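Local coordinates for SusD/RagB family nutrient-binding outer membrane lipoprotein (Bacteroides vulgatus, PDB 4F7A), which probably binds glycans, perhaps mucin O-glycans, at the outer membrane as a SusD-type lipoprotein that serves nutrient uptake, at residues A208-N213 / W439-R444; D149-A154 / L502-G507. All coordinates share one frame; numbering follows the deposited sequence.

Both contacts tie parts of the chain far apart in sequence, and their centres lie about 10 Å from each other on the same side of the chain's centre. Contact 1, with its centre about 11 Å from that of the chain, is wholly buried and joins the end of helix 193-210 to helix 435-445 through charge. Contact 2, with its centre about 17 Å from that of the chain, sets the start of helix 151-174 against the C-terminal loop 502-507; it is mostly buried, with E152 and W503 partly exposed, and an uncharged amide and indole packing do the work. W504 links the two sites: its CD1 packs on CG of R210 at 3.5 Å, and its ring also touches R444.

Contact 1: A208-N213 / W439-R444; sequences AMRVSN and WAEQRR
E441 sits between R210 and R444 as the shared carboxylate of a buried salt-bridge network. NH1 of R210 comes 2.8 Å from OE2 of E441, the bond near its guanidinium plane but reaching OE2 from above the carboxylate plane, 46° out of it. R444, one helical turn on from E441, grips it side-on: NH2 takes the syn lone pair of OE1 at 2.7 Å, while NE approaches OE2 at 3.0 Å from the face opposite R210. Each arginine has further acids, E343 for R444, D130 and E437 for R210; K427 also bridges E441 OE1. These charges join the end of helix 193-210 to helix 435-445 in the TPR-like helical part of the SusD fold.

CB of R210 starts out away from helix 435-445, and bends at chi2 (89°) and chi3 (77°) bring the end back. There CB of A440 covers one guanidinium face, 3.9 Å from CZ; a methyl is small enough to lie against it. M209 O lies over one face of the R444 guanidinium, 3.2 Å from CZ, without a hydrogen bond to it; it accepts from S212 N and OG. Farther out, a water bridges N213 ND2 to R444 O, and N213 OD1 bonds R347.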
# COMPACT_ATOMS: atom_id res chain seq x y z
N ALA A 208 6.05 -3.01 12.06
CA ALA A 208 7.12 -2.60 12.96
C ALA A 208 7.85 -1.36 12.46
O ALA A 208 8.07 -0.43 13.23
CB ALA A 208 8.11 -3.77 13.15
N MSE A 209 8.20 -1.33 11.17
CA MSE A 209 8.84 -0.14 10.64
C MSE A 209 7.87 1.03 10.59
O MSE A 209 8.26 2.16 10.89
CB MSE A 209 9.47 -0.39 9.29
CG MSE A 209 10.65 -1.32 9.32
SE MSE A 209 12.07 -0.89 10.56
CE MSE A 209 11.54 -2.04 11.99
N ARG A 210 6.61 0.77 10.30
CA ARG A 210 5.61 1.83 10.33
C ARG A 210 5.61 2.59 11.67
O ARG A 210 5.49 3.81 11.68
CB ARG A 210 4.19 1.31 10.09
CG ARG A 210 3.17 2.47 9.88
CD ARG A 210 3.05 2.91 8.42
NE ARG A 210 2.25 1.94 7.70
CZ ARG A 210 2.65 1.21 6.66
NH1 ARG A 210 3.87 1.34 6.15
NH2 ARG A 210 1.82 0.32 6.13
N VAL A 211 5.72 1.87 12.78
CA VAL A 211 5.61 2.51 14.10
C VAL A 211 6.98 2.98 14.63
O VAL A 211 7.04 3.45 15.76
CB VAL A 211 4.92 1.61 15.16
CG1 VAL A 211 3.57 1.12 14.64
CG2 VAL A 211 5.80 0.45 15.57
N SER A 212 8.05 2.86 13.84
CA SER A 212 9.42 3.11 14.34
C SER A 212 9.71 4.55 14.77
O SER A 212 10.54 4.75 15.65
CB SER A 212 10.48 2.63 13.34
OG SER A 212 10.36 3.33 12.10
N ASN A 213 9.03 5.54 14.17
CA ASN A 213 9.22 6.94 14.56
C ASN A 213 8.44 7.29 15.80
O ASN A 213 8.94 8.02 16.64
CB ASN A 213 8.84 7.91 13.45
CG ASN A 213 9.79 7.87 12.29
OD1 ASN A 213 11.00 7.58 12.44
ND2 ASN A 213 9.27 8.20 11.12
N TRP A 439 1.80 5.23 -0.40
CA TRP A 439 1.31 6.44 0.19
C TRP A 439 1.51 6.45 1.71
O TRP A 439 1.86 7.47 2.27
CB TRP A 439 -0.16 6.67 -0.17
CG TRP A 439 -0.68 8.04 0.31
CD1 TRP A 439 0.01 9.21 0.32
CD2 TRP A 439 -2.01 8.35 0.79
NE1 TRP A 439 -0.78 10.23 0.82
CE2 TRP A 439 -2.02 9.72 1.11
CE3 TRP A 439 -3.17 7.58 1.01
CZ2 TRP A 439 -3.15 10.35 1.61
CZ3 TRP A 439 -4.28 8.20 1.51
CH2 TRP A 439 -4.27 9.58 1.81
N ALA A 440 1.26 5.33 2.38
CA ALA A 440 1.45 5.24 3.82
C ALA A 440 2.89 5.55 4.17
O ALA A 440 3.16 6.34 5.07
CB ALA A 440 1.06 3.87 4.33
N GLU A 441 3.82 4.95 3.45
CA GLU A 441 5.24 5.17 3.73
C GLU A 441 5.72 6.58 3.39
O GLU A 441 6.60 7.14 4.06
CB GLU A 441 6.09 4.10 3.07
CG GLU A 441 6.02 2.80 3.82
CD GLU A 441 6.71 2.90 5.16
OE1 GLU A 441 7.96 2.75 5.15
OE2 GLU A 441 6.02 3.12 6.20
N GLN A 442 5.14 7.17 2.37
CA GLN A 442 5.45 8.55 2.06
C GLN A 442 5.03 9.52 3.18
O GLN A 442 5.76 10.44 3.55
CB GLN A 442 4.81 8.94 0.74
CG GLN A 442 5.15 10.35 0.28
CD GLN A 442 4.19 11.41 0.78
OE1 GLN A 442 3.07 11.12 1.19
NE2 GLN A 442 4.62 12.66 0.71
N ARG A 443 3.84 9.27 3.73
CA ARG A 443 3.35 10.05 4.86
C ARG A 443 4.17 9.81 6.12
O ARG A 443 4.42 10.74 6.87
CB ARG A 443 1.87 9.79 5.11
CG ARG A 443 0.99 10.33 3.97
CD ARG A 443 -0.46 10.03 4.18
NE ARG A 443 -0.74 8.63 3.85
CZ ARG A 443 -1.58 7.84 4.51
NH1 ARG A 443 -2.25 8.30 5.57
NH2 ARG A 443 -1.75 6.58 4.12
N ARG A 444 4.59 8.56 6.31
CA ARG A 444 5.30 8.18 7.51
C ARG A 444 6.72 8.76 7.51
O ARG A 444 7.17 9.32 8.51
CB ARG A 444 5.33 6.64 7.60
CG ARG A 444 5.59 6.07 9.00
CD ARG A 444 6.98 5.58 9.28
NE ARG A 444 7.51 4.57 8.34
CZ ARG A 444 8.77 4.12 8.38
NH1 ARG A 444 9.62 4.56 9.31
NH2 ARG A 444 9.20 3.26 7.49
O HOH W 1 6.53 9.28 11.23

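Contact 2: D149-A154 / L502-G507; sequences DTQEEA and LWWDTG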
# COMPACT_ATOMS: atom_id res chain seq x y z
N ASP A 149 -11.17 1.81 18.12
CA ASP A 149 -9.75 1.74 18.51
C ASP A 149 -9.03 3.00 18.05
O ASP A 149 -9.14 3.36 16.89
CB ASP A 149 -9.02 0.60 17.80
CG ASP A 149 -9.40 -0.76 18.25
OD1 ASP A 149 -10.10 -0.92 19.27
OD2 ASP A 149 -8.95 -1.72 17.55
N THR A 150 -8.21 3.61 18.91
CA THR A 150 -7.19 4.55 18.42
C THR A 150 -6.26 3.78 17.47
O THR A 150 -6.23 2.54 17.50
CB THR A 150 -6.35 5.16 19.56
OG1 THR A 150 -5.55 4.12 20.12
CG2 THR A 150 -7.25 5.79 20.68
N GLN A 151 -5.54 4.48 16.60
CA GLN A 151 -4.60 3.79 15.72
C GLN A 151 -3.58 2.97 16.51
O GLN A 151 -3.23 1.87 16.09
CB GLN A 151 -3.88 4.76 14.79
CG GLN A 151 -2.95 4.08 13.79
CD GLN A 151 -2.45 5.05 12.73
OE1 GLN A 151 -1.56 5.87 13.00
NE2 GLN A 151 -3.00 4.95 11.49
N GLU A 152 -3.11 3.50 17.63
CA GLU A 152 -2.15 2.78 18.48
C GLU A 152 -2.75 1.45 18.95
O GLU A 152 -2.10 0.42 18.91
CB GLU A 152 -1.76 3.63 19.69
CG GLU A 152 -0.76 2.94 20.63
CD GLU A 152 -0.28 3.86 21.74
OE1 GLU A 152 -0.91 4.91 21.98
OE2 GLU A 152 0.73 3.53 22.37
N GLU A 153 -4.00 1.49 19.38
CA GLU A 153 -4.69 0.30 19.85
C GLU A 153 -4.91 -0.69 18.71
O GLU A 153 -4.82 -1.91 18.93
CB GLU A 153 -6.03 0.66 20.48
CG GLU A 153 -5.85 1.28 21.86
CD GLU A 153 -7.07 2.11 22.34
OE1 GLU A 153 -8.07 2.33 21.61
OE2 GLU A 153 -7.02 2.56 23.49
N ALA A 154 -5.23 -0.18 17.52
CA ALA A 154 -5.40 -1.06 16.34
C ALA A 154 -4.08 -1.75 16.01
O ALA A 154 -4.06 -2.96 15.77
CB ALA A 154 -5.92 -0.27 15.12
N LEU A 502 -1.74 11.17 11.35
CA LEU A 502 -2.04 9.91 12.03
C LEU A 502 -1.01 9.64 13.11
O LEU A 502 0.05 10.27 13.14
CB LEU A 502 -2.13 8.78 11.02
CG LEU A 502 -3.20 9.00 9.95
CD1 LEU A 502 -3.30 7.80 9.04
CD2 LEU A 502 -4.56 9.34 10.62
N TRP A 503 -1.35 8.73 14.03
CA TRP A 503 -0.50 8.41 15.17
C TRP A 503 0.95 8.07 14.77
O TRP A 503 1.90 8.57 15.39
CB TRP A 503 -1.13 7.26 15.98
CG TRP A 503 -0.24 6.67 17.07
CD1 TRP A 503 0.09 7.24 18.27
CD2 TRP A 503 0.40 5.40 17.03
NE1 TRP A 503 0.90 6.38 18.99
CE2 TRP A 503 1.11 5.24 18.25
CE3 TRP A 503 0.42 4.35 16.11
CZ2 TRP A 503 1.83 4.08 18.55
CZ3 TRP A 503 1.16 3.21 16.40
CH2 TRP A 503 1.85 3.08 17.61
N TRP A 504 1.13 7.26 13.73
CA TRP A 504 2.49 6.88 13.30
C TRP A 504 3.26 7.93 12.53
O TRP A 504 4.45 7.73 12.25
CB TRP A 504 2.53 5.55 12.55
CG TRP A 504 1.54 5.33 11.42
CD1 TRP A 504 0.58 4.35 11.38
CD2 TRP A 504 1.46 6.00 10.15
NE1 TRP A 504 -0.09 4.38 10.20
CE2 TRP A 504 0.41 5.39 9.42
CE3 TRP A 504 2.15 7.05 9.57
CZ2 TRP A 504 0.08 5.79 8.14
CZ3 TRP A 504 1.81 7.46 8.32
CH2 TRP A 504 0.76 6.84 7.61
N ASP A 505 2.61 9.04 12.23
CA ASP A 505 3.18 10.16 11.48
C ASP A 505 3.60 11.22 12.49
O ASP A 505 2.76 11.96 13.02
CB ASP A 505 2.09 10.70 10.52
CG ASP A 505 2.52 11.92 9.74
OD1 ASP A 505 3.66 12.41 9.92
OD2 ASP A 505 1.70 12.39 8.92
N THR A 506 4.90 11.28 12.77
CA THR A 506 5.44 12.24 13.75
C THR A 506 5.94 13.51 13.07
O THR A 506 6.34 14.45 13.74
CB THR A 506 6.61 11.62 14.53
OG1 THR A 506 7.65 11.26 13.60
CG2 THR A 506 6.16 10.38 15.29
N GLY A 507 5.99 13.52 11.75
CA GLY A 507 6.49 14.68 11.03
C GLY A 507 8.00 14.68 10.88
O GLY A 507 8.55 15.57 10.25
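The first turn of helix 151-174 meets a type I beta turn, L502 to D505, in the C-terminal loop that follows helix 482-492. Q151 and E152 carry the helix side, W503 and W504 the loop side. T150 is the N-cap: its OG1 accepts from E153 N and its own N donates to E153 OE1, a capping box that fixes the start of the helix next to the contact.

Q151 extends straight into the turn, CG anti to the backbone N (chi1 -177°). Its OE1 accepts from the backbone N of W504 at 3.1 Å, with the donor nearly in line with the C=O bond. Amide and W504 indole planes are only 8° apart, an offset, parallel overlap in which OE1 alone lies over the ring rim, 3.1 Å from CD1. OE1 also lies at the edge of the W503 ring, near its plane; W503 N, though 3.0 Å from OE1, is too poorly angled to bond. The other end of the amide, NE2, is bonded to T129, and W504 NE1 donates to D130.

W503 turns its ring to the helix backbone. CA of E152 stands 3.8 Å from the centroid of the six-membered ring, nearly on its normal, in a CH-pi contact, and CG approaches CZ2 at 3.5 Å. The aliphatic part of the glutamate suits the broad indole; E152 is partly exposed, and its OE2 makes a long, weak ion pair with K156.

Glutamine fits its buried place because one neutral amide can accept from the turn and donate to T129 at once, joining helix and loop without adding a charge beside the two indoles.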